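Local coordinates for protein polyketide biosynthesis 3-hydroxy-3-methylglutaryl-ACP synthase PksG (Bacillus subtilis, PDB 4YXT) that catalyses the aldol condensation of acetyl-acyl carrier protein with a carrier-bound beta-ketothioester intermediate in the biosynthesis of the antibiotic bacillaene, at residues L221-Q226 with C330-Y335; A238-T243 with L281-P286; L247-H250 with M256-G259. The protein carries 1 engineered substitution. One frame throughout, in Å; residues are numbered along the deposited sequence.

Contact 1 (L221-Q226 with C330-Y335)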
loop_
_atom_site.group_PDB
_atom_site.type_symbol
_atom_site.label_atom_id
_atom_site.label_comp_id
_atom_site.label_asym_id
_atom_site.label_seq_id
_atom_site.Cartn_x
_atom_site.Cartn_y
_atom_site.Cartn_z
ATOM N N LEU A 221 -23.830 -2.113 -0.100
ATOM C CA LEU A 221 -24.809 -3.216 -0.083
ATOM C C LEU A 221 -24.652 -4.142 -1.279
ATOM O O LEU A 221 -24.669 -5.388 -1.143
ATOM C CB LEU A 221 -26.236 -2.682 -0.044
ATOM C CG LEU A 221 -26.644 -1.981 1.234
ATOM C CD1 LEU A 221 -27.953 -1.201 1.011
ATOM C CD2 LEU A 221 -26.748 -2.968 2.396
ATOM N N ASP A 222 -24.453 -3.565 -2.455
ATOM C CA ASP A 222 -24.109 -4.426 -3.595
ATOM C C ASP A 222 -22.866 -5.324 -3.337
ATOM O O ASP A 222 -22.907 -6.541 -3.654
ATOM C CB ASP A 222 -23.961 -3.601 -4.849
ATOM C CG ASP A 222 -25.287 -2.916 -5.268
ATOM O OD1 ASP A 222 -26.385 -3.346 -4.811
ATOM O OD2 ASP A 222 -25.216 -1.932 -6.061
ATOM N N CYS A 223 -21.807 -4.771 -2.715
ATOM C CA CYS A 223 -20.623 -5.558 -2.425
ATOM C C CYS A 223 -20.872 -6.573 -1.313
ATOM O O CYS A 223 -20.343 -7.685 -1.368
ATOM C CB CYS A 223 -19.389 -4.736 -2.086
ATOM S SG CYS A 223 -18.698 -3.585 -3.342
ATOM N N CYS A 224 -21.654 -6.195 -0.301
ATOM C CA CYS A 224 -22.028 -7.162 0.724
ATOM C C CYS A 224 -22.650 -8.454 0.119
ATOM O O CYS A 224 -22.259 -9.587 0.465
ATOM C CB CYS A 224 -22.952 -6.507 1.738
ATOM S SG CYS A 224 -23.072 -7.512 3.186
ATOM N N GLU A 225 -23.536 -8.308 -0.855
ATOM C CA GLU A 225 -24.112 -9.493 -1.513
ATOM C C GLU A 225 -23.134 -10.192 -2.470
ATOM O O GLU A 225 -23.070 -11.428 -2.511
ATOM C CB GLU A 225 -25.389 -9.099 -2.260
ATOM C CG GLU A 225 -25.826 -10.058 -3.363
ATOM C CD GLU A 225 -27.053 -9.546 -4.122
ATOM O OE1 GLU A 225 -27.758 -8.639 -3.602
ATOM O OE2 GLU A 225 -27.306 -10.043 -5.253
ATOM N N GLN A 226 -22.382 -9.440 -3.278
ATOM C CA GLN A 226 -21.496 -10.108 -4.244
ATOM C C GLN A 226 -20.363 -10.815 -3.563
ATOM O O GLN A 226 -19.986 -11.923 -3.947
ATOM C CB GLN A 226 -20.948 -9.143 -5.287
ATOM C CG GLN A 226 -22.034 -8.616 -6.211
ATOM C CD GLN A 226 -22.690 -9.697 -7.064
ATOM O OE1 GLN A 226 -23.877 -9.616 -7.393
ATOM N NE2 GLN A 226 -21.918 -10.708 -7.424
ATOM N N CYS A 330 -13.816 1.327 -5.574
ATOM C CA CYS A 330 -14.115 0.618 -4.343
ATOM C C CYS A 330 -13.551 -0.810 -4.427
ATOM O O CYS A 330 -13.264 -1.286 -5.513
ATOM C CB CYS A 330 -15.609 0.482 -4.139
ATOM S SG CYS A 330 -16.391 -0.986 -4.917
ATOM N N CYS A 331 -13.342 -1.438 -3.287
ATOM C CA CYS A 331 -12.981 -2.879 -3.217
ATOM C C CYS A 331 -13.605 -3.460 -1.954
ATOM O O CYS A 331 -13.872 -2.702 -0.989
ATOM C CB CYS A 331 -11.425 -3.144 -3.241
ATOM S SG CYS A 331 -11.017 -4.878 -3.662
ATOM N N SER A 332 -13.814 -4.780 -1.948
ATOM C CA SER A 332 -14.459 -5.424 -0.838
ATOM C C SER A 332 -14.097 -6.912 -0.748
ATOM O O SER A 332 -13.558 -7.484 -1.683
ATOM C CB SER A 332 -15.989 -5.241 -0.910
ATOM O OG SER A 332 -16.593 -5.845 -2.038
ATOM N N GLU A 333 -14.361 -7.519 0.408
ATOM C CA GLU A 333 -14.027 -8.904 0.629
ATOM C C GLU A 333 -14.833 -9.510 1.795
ATOM O O GLU A 333 -14.999 -8.873 2.826
ATOM C CB GLU A 333 -12.540 -9.100 0.916
ATOM C CG GLU A 333 -12.075 -10.599 0.974
ATOM C CD GLU A 333 -10.530 -10.790 0.822
ATOM O OE1 GLU A 333 -10.007 -11.906 1.055
ATOM O OE2 GLU A 333 -9.795 -9.836 0.454
ATOM N N PHE A 334 -15.260 -10.768 1.616
ATOM C CA PHE A 334 -15.871 -11.525 2.657
ATOM C C PHE A 334 -14.991 -12.701 2.925
ATOM O O PHE A 334 -14.654 -13.429 2.022
ATOM C CB PHE A 334 -17.270 -11.992 2.253
ATOM C CG PHE A 334 -17.969 -12.739 3.324
ATOM C CD1 PHE A 334 -17.867 -14.125 3.403
ATOM C CD2 PHE A 334 -18.723 -12.068 4.272
ATOM C CE1 PHE A 334 -18.500 -14.807 4.414
ATOM C CE2 PHE A 334 -19.379 -12.753 5.289
ATOM C CZ PHE A 334 -19.256 -14.114 5.378
ATOM N N TYR A 335 -14.689 -12.934 4.184
ATOM C CA TYR A 335 -13.898 -14.066 4.556
ATOM C C TYR A 335 -14.248 -14.486 5.972
ATOM O O TYR A 335 -14.999 -13.811 6.657
ATOM C CB TYR A 335 -12.410 -13.686 4.503
ATOM C CG TYR A 335 -11.999 -12.421 5.226
ATOM C CD1 TYR A 335 -12.382 -11.178 4.781
ATOM C CD2 TYR A 335 -11.183 -12.483 6.358
ATOM C CE1 TYR A 335 -11.962 -10.024 5.421
ATOM C CE2 TYR A 335 -10.769 -11.345 7.008
ATOM C CZ TYR A 335 -11.154 -10.123 6.536
ATOM O OH TYR A 335 -10.700 -9.010 7.179
#

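Contact 2 (A238-T243 with L281-P286)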
loop_
_atom_site.group_PDB
_atom_site.type_symbol
_atom_site.label_atom_id
_atom_site.label_comp_id
_atom_site.label_asym_id
_atom_site.label_seq_id
_atom_site.Cartn_x
_atom_site.Cartn_y
_atom_site.Cartn_z
ATOM N N ALA A 238 -21.723 -23.167 1.717
ATOM C CA ALA A 238 -21.655 -22.006 2.608
ATOM C C ALA A 238 -23.040 -21.443 2.805
ATOM O O ALA A 238 -23.733 -21.149 1.839
ATOM C CB ALA A 238 -20.700 -20.959 2.067
ATOM N N ASN A 239 -23.448 -21.305 4.064
ATOM C CA ASN A 239 -24.794 -20.877 4.402
ATOM C C ASN A 239 -24.711 -19.678 5.336
ATOM O O ASN A 239 -24.087 -19.743 6.396
ATOM C CB ASN A 239 -25.580 -22.039 5.071
ATOM C CG ASN A 239 -27.035 -21.715 5.266
ATOM O OD1 ASN A 239 -27.414 -20.998 6.188
ATOM N ND2 ASN A 239 -27.859 -22.199 4.369
ATOM N N TYR A 240 -25.285 -18.566 4.903
ATOM C CA TYR A 240 -25.117 -17.317 5.607
ATOM C C TYR A 240 -25.655 -17.382 7.067
ATOM O O TYR A 240 -25.176 -16.675 7.937
ATOM C CB TYR A 240 -25.832 -16.228 4.848
ATOM C CG TYR A 240 -25.409 -14.834 5.189
ATOM C CD1 TYR A 240 -24.184 -14.320 4.747
ATOM C CD2 TYR A 240 -26.216 -14.006 5.915
ATOM C CE1 TYR A 240 -23.799 -12.999 5.026
ATOM C CE2 TYR A 240 -25.831 -12.693 6.206
ATOM C CZ TYR A 240 -24.625 -12.197 5.776
ATOM O OH TYR A 240 -24.293 -10.866 6.101
ATOM N N GLN A 241 -26.647 -18.232 7.313
ATOM C CA GLN A 241 -27.138 -18.451 8.677
ATOM C C GLN A 241 -26.335 -19.481 9.432
ATOM O O GLN A 241 -25.937 -19.224 10.554
ATOM C CB GLN A 241 -28.608 -18.899 8.698
ATOM C CG GLN A 241 -29.647 -17.829 8.383
ATOM C CD GLN A 241 -31.043 -18.285 8.780
ATOM O OE1 GLN A 241 -31.865 -18.674 7.933
ATOM N NE2 GLN A 241 -31.302 -18.286 10.086
ATOM N N ASP A 242 -26.111 -20.638 8.836
ATOM C CA ASP A 242 -25.608 -21.815 9.568
ATOM C C ASP A 242 -24.109 -21.813 9.833
ATOM O O ASP A 242 -23.683 -22.198 10.919
ATOM C CB ASP A 242 -25.960 -23.125 8.835
ATOM C CG ASP A 242 -27.458 -23.327 8.620
ATOM O OD1 ASP A 242 -28.299 -22.730 9.352
ATOM O OD2 ASP A 242 -27.803 -24.108 7.693
ATOM N N THR A 243 -23.319 -21.353 8.855
ATOM C CA THR A 243 -21.846 -21.467 8.874
ATOM C C THR A 243 -21.140 -20.585 9.896
ATOM O O THR A 243 -20.040 -20.922 10.401
ATOM C CB THR A 243 -21.291 -21.120 7.469
ATOM O OG1 THR A 243 -22.040 -21.849 6.492
ATOM C CG2 THR A 243 -19.826 -21.456 7.324
ATOM N N LEU A 281 -29.282 -9.787 17.136
ATOM C CA LEU A 281 -28.935 -9.707 18.541
ATOM C C LEU A 281 -27.906 -10.718 18.900
ATOM O O LEU A 281 -26.989 -10.410 19.576
ATOM C CB LEU A 281 -30.136 -10.043 19.408
ATOM C CG LEU A 281 -31.194 -9.002 19.594
ATOM C CD1 LEU A 281 -32.211 -9.593 20.563
ATOM C CD2 LEU A 281 -30.566 -7.718 20.099
ATOM N N THR A 282 -28.100 -11.957 18.445
ATOM C CA THR A 282 -27.120 -13.010 18.628
ATOM C C THR A 282 -25.761 -12.742 17.924
ATOM O O THR A 282 -24.714 -12.781 18.558
ATOM C CB THR A 282 -27.707 -14.296 18.083
ATOM O OG1 THR A 282 -28.935 -14.527 18.753
ATOM C CG2 THR A 282 -26.816 -15.449 18.340
ATOM N N ARG A 283 -25.796 -12.440 16.627
ATOM C CA ARG A 283 -24.625 -12.582 15.793
ATOM C C ARG A 283 -23.924 -11.335 15.424
ATOM O O ARG A 283 -22.822 -11.396 14.908
ATOM C CB ARG A 283 -25.040 -13.243 14.496
ATOM C CG ARG A 283 -25.463 -14.665 14.696
ATOM C CD ARG A 283 -25.250 -15.415 13.419
ATOM N NE ARG A 283 -25.999 -14.863 12.310
ATOM C CZ ARG A 283 -25.862 -15.284 11.064
ATOM N NH1 ARG A 283 -24.978 -16.255 10.752
ATOM N NH2 ARG A 283 -26.624 -14.760 10.136
ATOM N N VAL A 284 -24.582 -10.197 15.611
ATOM C CA VAL A 284 -24.125 -8.953 15.042
ATOM C C VAL A 284 -23.893 -7.875 16.080
ATOM O O VAL A 284 -22.845 -7.174 16.072
ATOM C CB VAL A 284 -25.141 -8.450 14.012
ATOM C CG1 VAL A 284 -24.634 -7.213 13.307
ATOM C CG2 VAL A 284 -25.463 -9.552 13.006
ATOM N N LYS A 285 -24.841 -7.745 16.992
ATOM C CA LYS A 285 -24.771 -6.721 18.020
ATOM C C LYS A 285 -23.507 -6.831 18.882
ATOM O O LYS A 285 -22.970 -5.831 19.228
ATOM C CB LYS A 285 -26.030 -6.733 18.903
ATOM C CG LYS A 285 -25.903 -5.925 20.186
ATOM C CD LYS A 285 -27.251 -5.719 20.864
ATOM C CE LYS A 285 -27.229 -4.548 21.867
ATOM N NZ LYS A 285 -26.448 -4.898 23.096
ATOM N N PRO A 286 -23.027 -8.031 19.230
ATOM C CA PRO A 286 -21.723 -7.972 19.953
ATOM C C PRO A 286 -20.584 -7.131 19.238
ATOM O O PRO A 286 -19.876 -6.295 19.882
ATOM C CB PRO A 286 -21.354 -9.445 20.091
ATOM C CG PRO A 286 -22.710 -10.137 20.171
ATOM C CD PRO A 286 -23.571 -9.392 19.199
#

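Contact 3 (L247-H250 with M256-G259)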
loop_
_atom_site.group_PDB
_atom_site.type_symbol
_atom_site.label_atom_id
_atom_site.label_comp_id
_atom_site.label_asym_id
_atom_site.label_seq_id
_atom_site.Cartn_x
_atom_site.Cartn_y
_atom_site.Cartn_z
ATOM N N LEU A 247 -21.020 -12.313 12.968
ATOM C CA LEU A 247 -20.738 -11.649 11.740
ATOM C C LEU A 247 -20.151 -10.348 12.125
ATOM O O LEU A 247 -20.608 -9.694 13.082
ATOM C CB LEU A 247 -22.016 -11.452 10.876
ATOM C CG LEU A 247 -22.565 -12.719 10.204
ATOM C CD1 LEU A 247 -23.990 -12.478 9.698
ATOM C CD2 LEU A 247 -21.707 -13.091 9.009
ATOM N N ALA A 248 -19.110 -9.954 11.398
ATOM C CA ALA A 248 -18.537 -8.666 11.665
ATOM C C ALA A 248 -18.529 -7.935 10.391
ATOM O O ALA A 248 -18.269 -8.515 9.336
ATOM C CB ALA A 248 -17.119 -8.817 12.204
ATOM N N TYR A 249 -18.805 -6.644 10.437
ATOM C CA TYR A 249 -18.839 -5.915 9.199
ATOM C C TYR A 249 -18.022 -4.611 9.347
ATOM O O TYR A 249 -17.841 -4.101 10.483
ATOM C CB TYR A 249 -20.245 -5.475 8.852
ATOM C CG TYR A 249 -21.284 -6.488 8.729
ATOM C CD1 TYR A 249 -21.795 -6.852 7.463
ATOM C CD2 TYR A 249 -21.833 -7.065 9.856
ATOM C CE1 TYR A 249 -22.827 -7.756 7.340
ATOM C CE2 TYR A 249 -22.861 -7.999 9.756
ATOM C CZ TYR A 249 -23.367 -8.331 8.501
ATOM O OH TYR A 249 -24.398 -9.239 8.444
ATOM N N HIS A 250 -17.618 -4.059 8.193
ATOM C CA HIS A 250 -17.132 -2.703 8.153
ATOM C C HIS A 250 -18.250 -1.805 8.681
ATOM O O HIS A 250 -19.364 -1.801 8.114
ATOM C CB HIS A 250 -16.802 -2.248 6.753
ATOM C CG HIS A 250 -16.450 -0.804 6.707
ATOM N ND1 HIS A 250 -15.414 -0.299 7.433
ATOM C CD2 HIS A 250 -16.989 0.241 6.038
ATOM C CE1 HIS A 250 -15.362 1.011 7.275
ATOM N NE2 HIS A 250 -16.300 1.361 6.417
ATOM N N MET A 256 -25.888 1.596 9.696
ATOM C CA MET A 256 -25.523 1.059 8.370
ATOM C C MET A 256 -25.481 -0.460 8.455
ATOM O O MET A 256 -26.079 -1.182 7.671
ATOM C CB MET A 256 -24.138 1.580 7.945
ATOM C CG MET A 256 -23.616 1.019 6.625
ATOM S SD MET A 256 -24.494 1.827 5.277
ATOM C CE MET A 256 -23.626 3.402 5.271
ATOM N N VAL A 257 -24.817 -0.948 9.483
ATOM C CA VAL A 257 -24.672 -2.363 9.627
ATOM C C VAL A 257 -26.000 -3.113 9.901
ATOM O O VAL A 257 -26.262 -4.224 9.385
ATOM C CB VAL A 257 -23.618 -2.623 10.694
ATOM C CG1 VAL A 257 -23.519 -4.110 10.965
ATOM C CG2 VAL A 257 -22.295 -2.052 10.200
ATOM N N LYS A 258 -26.813 -2.552 10.761
ATOM C CA LYS A 258 -28.142 -3.137 10.990
ATOM C C LYS A 258 -28.967 -3.193 9.714
ATOM O O LYS A 258 -29.624 -4.170 9.455
ATOM C CB LYS A 258 -28.911 -2.384 12.058
ATOM C CG LYS A 258 -30.157 -3.121 12.510
ATOM C CD LYS A 258 -30.746 -2.428 13.720
ATOM C CE LYS A 258 -32.160 -2.900 14.021
ATOM N NZ LYS A 258 -32.371 -2.979 15.504
ATOM N N GLY A 259 -28.925 -2.131 8.927
ATOM C CA GLY A 259 -29.567 -2.131 7.609
ATOM C C GLY A 259 -29.079 -3.246 6.703
ATOM O O GLY A 259 -29.893 -3.945 6.101
#

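Contact 1 (L221-Q226 with C330-Y335)
C223 of helix 213-234 sets its side chain against S332 and C330 of strand 331-339 and the turn leading into it. The closest atoms are C223 CB and S332 OG, 3.0 Å apart, a tight approach of carbon to oxygen; S332 CB follows at 3.6 Å from C223 CB. The thiol then leans along the strand: C223 SG is 3.4 Å from S332 OG and 3.8 Å from C330 SG. With SG anti to its carbonyl carbon (chi1 -62°), C223 reaches both residues. The two sulfurs meet at van der Waals range, far beyond disulfide length. C330 is preceded by a cis peptide bond, and its backbone pairs with Y196. S332 OG gives its hydrogen bond to Y194 O on the adjoining strand 184-195. F324 and Y326 of strand 319-327 also touch C223, and F334 meets F228 and Y231 edge-to-face, as helix 213-234 lies over this face of the central sheet. E333, on the opposite face, salt-bridges R106 of the second subunit. The S332 side chain is about 8 Å from that of H250, and that of C330 about 9 Å from that of C114, both catalytic by similarity, so this helix-over-sheet layer of the thiolase-like fold lies near the active site. With no hydrogen bond across, the buried contact rests on van der Waals packing of sulfur, carbon and a hydroxyl bonded to Y194.

Contact 2 (A238-T243 with L281-P286)
R283 points its guanidinium at the main chain of the 238-243 loop, and the main target is Y240 O. R283 NH1 donates to Y240 O over 2.9 Å with an N-H...O angle of 160°. The acceptor lies 1° out of the guanidinium plane and the donor sits in the carbonyl plane, so the N-H uses a carbonyl lone pair and the oxygen lies at the edge of the guanidinium. R283 NH2 also leans on Y240 O, at 3.3 Å, but its position is less sure, and this second bond is doubtful. The same R283 NH2 approaches the Y240 ring obliquely, 4.3 Å from Y240 CD2. Q241 O is 3.1 Å from R283 NH1, yet the angle is poor and it does not count as a bond. R283 already leaves its backbone toward the loop, and the bend at chi3 (-59°) sets the final direction of the guanidinium. The charge is met by D279, in a salt bridge to NE, and NH1 also donates to F244 O, which together should fix the rotation of the group.

The loop is braced from within. N239 OD1 accepts from D242 N at 3.0 Å, an Asx motif, and N239 N donates to T243 OG1 at 2.9 Å; these bonds hold a compact turn, from which the Y240 carbonyl is presented to R283. The Y240 hydroxyl bonds Y249 OH.

R283 closes helix 273-283, and its side chain touches L247 of strand 246-249 and M265 of helix 254-267. The arginine thus bridges from that helix end to the loop that joins helix 213-234 to strand 246-249.

Contact 3 (L247-H250 with M256-G259)
H250 O is held by a hydrogen bond from Y220 OH of helix 213-234, and V257 CG2 rests 3.6 Å from H250 O, an apolar neighbour to a carbonyl already hydrogen-bonded. The other valine methyl goes to Y249: V257 CG1 lies 3.6 Å from Y249 CD2, with CG and CE2 of the same ring a little farther off. The methyl comes at the CD2-CE2 flank obliquely. With CG1 anti to the backbone N (chi1 175°), that methyl is turned to the Y249 ring and CG2 to H250 O. Strand 246-249 is an outermost strand of the chain's mixed sheet, and helix 254-267 follows it after a short connection, a beta-alpha unit of the thiolase-like fold. H250, the proton donor/acceptor by similarity, follows directly after the strand; its side chain is about 4 Å from that of C114, the probable acyl-thioester residue. Backbone pairing of A248 and H250 with F324 of strand 319-327 secures the strand at this end. Helix 301-312 covers another flank, with A301 touching H250 and L302 touching A248, and Y220 packs on both Y249 and V257.

From the N terminus, helix 213-234 opens contact 1. The 238-243 loop then opens contact 2, and strand 246-249 with helix 254-267 opens and closes the short contact 3. Helix 273-283 closes contact 2, and strand 331-339 finally closes contact 1. The three loops therefore sit one within another, and none cross. Contact 3 pairs an edge strand with its own following helix, contact 2 ties the loop before that strand to the next helix, and contact 1 returns helix to sheet. R283 O lies 2.8 Å from L247 N, probably hydrogen-bonded, and C224 SG packs 4.2 Å from Y249 CE1.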